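Local coordinates for trypsin-resistant surface T6 protein (Streptococcus pyogenes serotype M6, PDB 4P0D) that probably polymerises through sortase-mediated linkage to form the shaft of the surface pilus, as the T6 backbone pilin, at residues N14-G27 against V95-Y109. The protein carries 1 engineered substitution. Sequence-based numbering, arbitrary orientation.
Sequences NIEGGPTVTLYKIG and VYIALLTGATDGRTY
Strands 20-27 and 95-101 pair antiparallel from Thr20-Thr101 to a classic beta bulge that sets Ile26 and Gly27 opposite the single residue Val95, their amides converging on Val95 O from the same side of its carbonyl plane. On one face of the pair the Tyr96 ring is sandwiched: Lys25 CG lies over one side, 4.3 Å from the ring centroid in a CH-pi contact, and Leu23 CD2 over the other. Lys25 reaches this place because its CG stands anti to the backbone N (chi1 -171°), and its extended chain then runs on past the phenol. Leu23 CD1 presses tightly on Ala98 CB (3.4 Å). On the reverse face Tyr24 crosses Leu99 at about a right angle, CE2 meeting CD1 at 3.7 Å, while a water joins Thr22 OG1, Leu99 O and Thr101 OG1.

At the other end of the pairing, past Thr20-Thr101, loop residues 14-19 meet the turn 102-107 and Tyr109. The Tyr109 hydroxyl donates to a lone pair of Glu16 O at 2.6 Å, in the carbonyl plane, and Leu100 CB rests over one face of its ring, near the rim. Asp105 OD2 receives Arg107 NE (2.8 Å) and NH2 at the guanidinium edge, which fixes the rotation of the group and leaves one face toward Glu16, whose carboxylate stacks on it with planes 29° apart; Glu16 OE1 sits 3.5 Å from Arg107 NH1, a purely electrostatic salt bridge. Gly17 O accepts Thr104 N at the Ala103-Gly106 type I turn.

Within the Ig-like N-terminal domain, strand 75-79 flanks 20-27 on its other edge, strand 108-116 continues the sheet beyond 95-101, and Arg107 NH1 also hydrogen-bonds to Ser145 OG of strand 139-155.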
loop_
_atom_site.group_PDB
_atom_site.type_symbol
_atom_site.label_atom_id
_atom_site.label_comp_id
_atom_site.label_asym_id
_atom_site.label_seq_id
_atom_site.Cartn_x
_atom_site.Cartn_y
_atom_site.Cartn_z
ATOM N N ASN A 14 6.044 30.111 5.971
ATOM C CA ASN A 14 6.151 28.656 6.097
ATOM C C ASN A 14 5.144 27.901 5.247
ATOM O O ASN A 14 4.605 26.867 5.664
ATOM C CB ASN A 14 6.048 28.192 7.569
ATOM C CG ASN A 14 6.635 26.804 7.781
ATOM O OD1 ASN A 14 7.663 26.474 7.181
ATOM N ND2 ASN A 14 5.987 25.979 8.610
ATOM N N ILE A 15 4.931 28.380 4.025
ATOM C CA ILE A 15 4.023 27.740 3.098
ATOM C C ILE A 15 4.804 26.723 2.271
ATOM O O ILE A 15 5.654 27.087 1.450
ATOM C CB ILE A 15 3.331 28.762 2.176
ATOM C CG1 ILE A 15 2.601 29.811 3.015
ATOM C CG2 ILE A 15 2.337 28.063 1.248
ATOM C CD1 ILE A 15 1.772 30.798 2.218
ATOM N N GLU A 16 4.521 25.444 2.508
ATOM C CA GLU A 16 5.190 24.354 1.826
ATOM C C GLU A 16 4.200 23.612 0.951
ATOM O O GLU A 16 3.008 23.559 1.239
ATOM C CB GLU A 16 5.773 23.391 2.857
ATOM C CG GLU A 16 6.966 23.916 3.643
ATOM C CD GLU A 16 7.249 23.060 4.882
ATOM O OE1 GLU A 16 6.448 23.058 5.851
ATOM O OE2 GLU A 16 8.268 22.375 4.882
ATOM N N GLY A 17 4.686 23.047 -0.141
ATOM C CA GLY A 17 3.865 22.181 -0.942
ATOM C C GLY A 17 2.958 22.871 -1.914
ATOM O O GLY A 17 2.183 22.212 -2.567
ATOM N N GLY A 18 3.081 24.194 -2.041
ATOM C CA GLY A 18 2.311 24.953 -3.020
ATOM C C GLY A 18 0.795 24.849 -2.954
ATOM O O GLY A 18 0.145 24.514 -3.954
ATOM N N PRO A 19 0.208 25.168 -1.793
ATOM C CA PRO A 19 -1.246 25.111 -1.681
ATOM C C PRO A 19 -1.924 26.342 -2.296
ATOM O O PRO A 19 -1.268 27.305 -2.652
ATOM C CB PRO A 19 -1.465 25.098 -0.177
ATOM C CG PRO A 19 -0.350 25.957 0.335
ATOM C CD PRO A 19 0.832 25.627 -0.539
ATOM N N THR A 20 -3.241 26.280 -2.409
ATOM C CA THR A 20 -4.080 27.423 -2.692
ATOM C C THR A 20 -4.340 28.112 -1.371
ATOM O O THR A 20 -4.576 27.456 -0.347
ATOM C CB THR A 20 -5.419 26.937 -3.277
ATOM O OG1 THR A 20 -5.161 26.299 -4.524
ATOM C CG2 THR A 20 -6.378 28.058 -3.472
ATOM N N VAL A 21 -4.284 29.432 -1.376
ATOM C CA VAL A 21 -4.592 30.210 -0.193
ATOM C C VAL A 21 -5.841 31.059 -0.488
ATOM O O VAL A 21 -5.875 31.834 -1.466
ATOM C CB VAL A 21 -3.409 31.108 0.220
ATOM C CG1 VAL A 21 -3.750 31.879 1.478
ATOM C CG2 VAL A 21 -2.153 30.267 0.426
ATOM N N THR A 22 -6.854 30.881 0.349
ATOM C CA THR A 22 -8.082 31.642 0.283
ATOM C C THR A 22 -8.306 32.358 1.611
ATOM O O THR A 22 -8.236 31.740 2.673
ATOM C CB THR A 22 -9.280 30.737 -0.001
ATOM O OG1 THR A 22 -8.970 29.820 -1.064
ATOM C CG2 THR A 22 -10.496 31.584 -0.383
ATOM N N LEU A 23 -8.585 33.657 1.548
ATOM C CA LEU A 23 -8.888 34.446 2.729
ATOM C C LEU A 23 -10.395 34.742 2.735
ATOM O O LEU A 23 -10.953 35.181 1.723
ATOM C CB LEU A 23 -8.074 35.739 2.750
ATOM C CG LEU A 23 -6.831 35.728 3.641
ATOM C CD1 LEU A 23 -5.829 34.659 3.209
ATOM C CD2 LEU A 23 -6.181 37.110 3.636
ATOM N N TYR A 24 -11.045 34.469 3.862
ATOM C CA TYR A 24 -12.481 34.713 3.995
ATOM C C TYR A 24 -12.692 35.798 5.007
ATOM O O TYR A 24 -12.332 35.637 6.170
ATOM C CB TYR A 24 -13.187 33.449 4.465
ATOM C CG TYR A 24 -12.982 32.265 3.553
ATOM C CD1 TYR A 24 -13.799 32.067 2.459
ATOM C CD2 TYR A 24 -11.975 31.325 3.802
ATOM C CE1 TYR A 24 -13.632 30.980 1.620
ATOM C CE2 TYR A 24 -11.792 30.241 2.965
ATOM C CZ TYR A 24 -12.631 30.065 1.869
ATOM O OH TYR A 24 -12.478 28.973 1.004
ATOM N N LYS A 25 -13.262 36.919 4.581
ATOM C CA LYS A 25 -13.468 38.014 5.513
ATOM C C LYS A 25 -14.658 37.717 6.428
ATOM O O LYS A 25 -15.795 37.615 5.960
ATOM C CB LYS A 25 -13.677 39.320 4.764
ATOM C CG LYS A 25 -13.688 40.555 5.640
ATOM C CD LYS A 25 -14.021 41.721 4.719
ATOM C CE LYS A 25 -13.648 43.060 5.272
ATOM N NZ LYS A 25 -13.789 44.044 4.156
ATOM N N ILE A 26 -14.370 37.614 7.720
ATOM C CA ILE A 26 -15.369 37.323 8.753
ATOM C C ILE A 26 -15.651 38.506 9.674
ATOM O O ILE A 26 -16.568 38.436 10.493
ATOM C CB ILE A 26 -14.929 36.131 9.639
ATOM C CG1 ILE A 26 -13.545 36.376 10.239
ATOM C CG2 ILE A 26 -14.934 34.857 8.809
ATOM C CD1 ILE A 26 -13.280 35.607 11.523
ATOM N N GLY A 27 -14.858 39.575 9.557
ATOM C CA GLY A 27 -15.006 40.774 10.401
ATOM C C GLY A 27 -14.788 42.032 9.572
ATOM O O GLY A 27 -13.695 42.227 9.017
ATOM N N VAL A 95 -10.947 41.348 9.610
ATOM C CA VAL A 95 -10.586 40.072 10.234
ATOM C C VAL A 95 -10.878 38.973 9.229
ATOM O O VAL A 95 -11.949 38.958 8.631
ATOM C CB VAL A 95 -11.419 39.841 11.509
ATOM C CG1 VAL A 95 -10.867 38.674 12.318
ATOM C CG2 VAL A 95 -11.450 41.109 12.352
ATOM N N TYR A 96 -9.921 38.068 9.046
ATOM C CA TYR A 96 -10.009 36.992 8.056
ATOM C C TYR A 96 -9.670 35.616 8.636
ATOM O O TYR A 96 -8.886 35.485 9.555
ATOM C CB TYR A 96 -9.030 37.242 6.890
ATOM C CG TYR A 96 -9.287 38.485 6.073
ATOM C CD1 TYR A 96 -8.820 39.724 6.493
ATOM C CD2 TYR A 96 -9.995 38.417 4.870
ATOM C CE1 TYR A 96 -9.057 40.860 5.750
ATOM C CE2 TYR A 96 -10.230 39.552 4.117
ATOM C CZ TYR A 96 -9.756 40.765 4.567
ATOM O OH TYR A 96 -9.989 41.890 3.829
ATOM N N ILE A 97 -10.252 34.587 8.046
ATOM C CA ILE A 97 -9.766 33.221 8.213
ATOM C C ILE A 97 -9.075 32.858 6.915
ATOM O O ILE A 97 -9.663 33.005 5.853
ATOM C CB ILE A 97 -10.929 32.240 8.441
ATOM C CG1 ILE A 97 -11.624 32.542 9.774
ATOM C CG2 ILE A 97 -10.441 30.790 8.408
ATOM C CD1 ILE A 97 -10.726 32.470 10.990
ATOM N N ALA A 98 -7.833 32.382 7.002
ATOM C CA ALA A 98 -7.142 31.869 5.832
ATOM C C ALA A 98 -7.156 30.347 5.867
ATOM O O ALA A 98 -6.862 29.750 6.904
ATOM C CB ALA A 98 -5.721 32.407 5.791
ATOM N N LEU A 99 -7.540 29.736 4.749
ATOM C CA LEU A 99 -7.405 28.298 4.543
ATOM C C LEU A 99 -6.397 27.999 3.418
ATOM O O LEU A 99 -6.472 28.574 2.305
ATOM C CB LEU A 99 -8.750 27.637 4.218
ATOM C CG LEU A 99 -9.846 27.781 5.291
ATOM C CD1 LEU A 99 -11.142 27.139 4.802
ATOM C CD2 LEU A 99 -9.427 27.188 6.633
ATOM N N LEU A 100 -5.478 27.086 3.723
ATOM C CA LEU A 100 -4.487 26.604 2.761
ATOM C C LEU A 100 -4.860 25.167 2.377
ATOM O O LEU A 100 -4.886 24.272 3.248
ATOM C CB LEU A 100 -3.078 26.666 3.362
ATOM C CG LEU A 100 -2.550 28.063 3.745
ATOM C CD1 LEU A 100 -2.882 28.420 5.191
ATOM C CD2 LEU A 100 -1.041 28.138 3.562
ATOM N N THR A 101 -5.176 24.960 1.099
ATOM C CA THR A 101 -5.738 23.690 0.611
ATOM C C THR A 101 -4.974 23.217 -0.607
ATOM O O THR A 101 -4.218 23.976 -1.203
ATOM C CB THR A 101 -7.210 23.840 0.163
ATOM O OG1 THR A 101 -7.310 24.905 -0.783
ATOM C CG2 THR A 101 -8.102 24.132 1.320
ATOM N N GLY A 102 -5.150 21.938 -0.940
ATOM C CA GLY A 102 -4.610 21.357 -2.159
ATOM C C GLY A 102 -3.098 21.339 -2.355
ATOM O O GLY A 102 -2.645 21.303 -3.488
ATOM N N ALA A 103 -2.315 21.377 -1.282
ATOM C CA ALA A 103 -0.849 21.282 -1.402
ATOM C C ALA A 103 -0.509 20.036 -2.203
ATOM O O ALA A 103 -1.063 18.953 -1.953
ATOM C CB ALA A 103 -0.184 21.232 -0.031
ATOM N N THR A 104 0.386 20.176 -3.171
ATOM C CA THR A 104 0.672 19.056 -4.075
ATOM C C THR A 104 1.556 17.972 -3.466
ATOM O O THR A 104 1.659 16.877 -4.018
ATOM C CB THR A 104 1.282 19.539 -5.412
ATOM O OG1 THR A 104 2.315 20.497 -5.169
ATOM C CG2 THR A 104 0.206 20.171 -6.275
ATOM N N ASP A 105 2.196 18.267 -2.342
ATOM C CA ASP A 105 2.938 17.259 -1.600
ATOM C C ASP A 105 2.091 16.455 -0.593
ATOM O O ASP A 105 2.631 15.637 0.152
ATOM C CB ASP A 105 4.120 17.907 -0.891
ATOM C CG ASP A 105 3.704 18.833 0.231
ATOM O OD1 ASP A 105 2.498 19.008 0.487
ATOM O OD2 ASP A 105 4.603 19.379 0.873
ATOM N N GLY A 106 0.785 16.697 -0.541
ATOM C CA GLY A 106 -0.094 15.941 0.348
ATOM C C GLY A 106 -0.221 16.479 1.763
ATOM O O GLY A 106 -0.890 15.874 2.598
ATOM N N ARG A 107 0.397 17.616 2.064
ATOM C CA ARG A 107 0.306 18.115 3.416
ATOM C C ARG A 107 -1.050 18.726 3.714
ATOM O O ARG A 107 -1.807 19.113 2.818
ATOM C CB ARG A 107 1.455 19.070 3.768
ATOM C CG ARG A 107 1.401 20.463 3.187
ATOM C CD ARG A 107 2.662 21.233 3.602
ATOM N NE ARG A 107 3.858 20.444 3.374
ATOM C CZ ARG A 107 4.693 19.959 4.297
ATOM N NH1 ARG A 107 4.557 20.171 5.613
ATOM N NH2 ARG A 107 5.699 19.224 3.866
ATOM N N THR A 108 -1.342 18.789 5.004
ATOM C CA THR A 108 -2.602 19.333 5.495
ATOM C C THR A 108 -2.290 20.403 6.528
ATOM O O THR A 108 -1.384 20.234 7.351
ATOM C CB THR A 108 -3.531 18.234 6.077
ATOM O OG1 THR A 108 -4.744 18.832 6.541
ATOM C CG2 THR A 108 -2.894 17.490 7.223
ATOM N N TYR A 109 -3.042 21.503 6.459
ATOM C CA TYR A 109 -2.756 22.735 7.194
ATOM C C TYR A 109 -3.842 23.029 8.217
ATOM O O TYR A 109 -5.004 22.708 7.988
ATOM C CB TYR A 109 -2.739 23.926 6.214
ATOM C CG TYR A 109 -1.457 24.125 5.450
ATOM C CD1 TYR A 109 -0.460 24.953 5.947
ATOM C CD2 TYR A 109 -1.248 23.525 4.207
ATOM C CE1 TYR A 109 0.722 25.165 5.237
ATOM C CE2 TYR A 109 -0.063 23.731 3.499
ATOM C CZ TYR A 109 0.904 24.556 4.016
ATOM O OH TYR A 109 2.085 24.787 3.305
HETATM O O HOH W 1 1.227 23.194 -5.808
HETATM O O HOH W 2 -8.041 27.377 0.269
#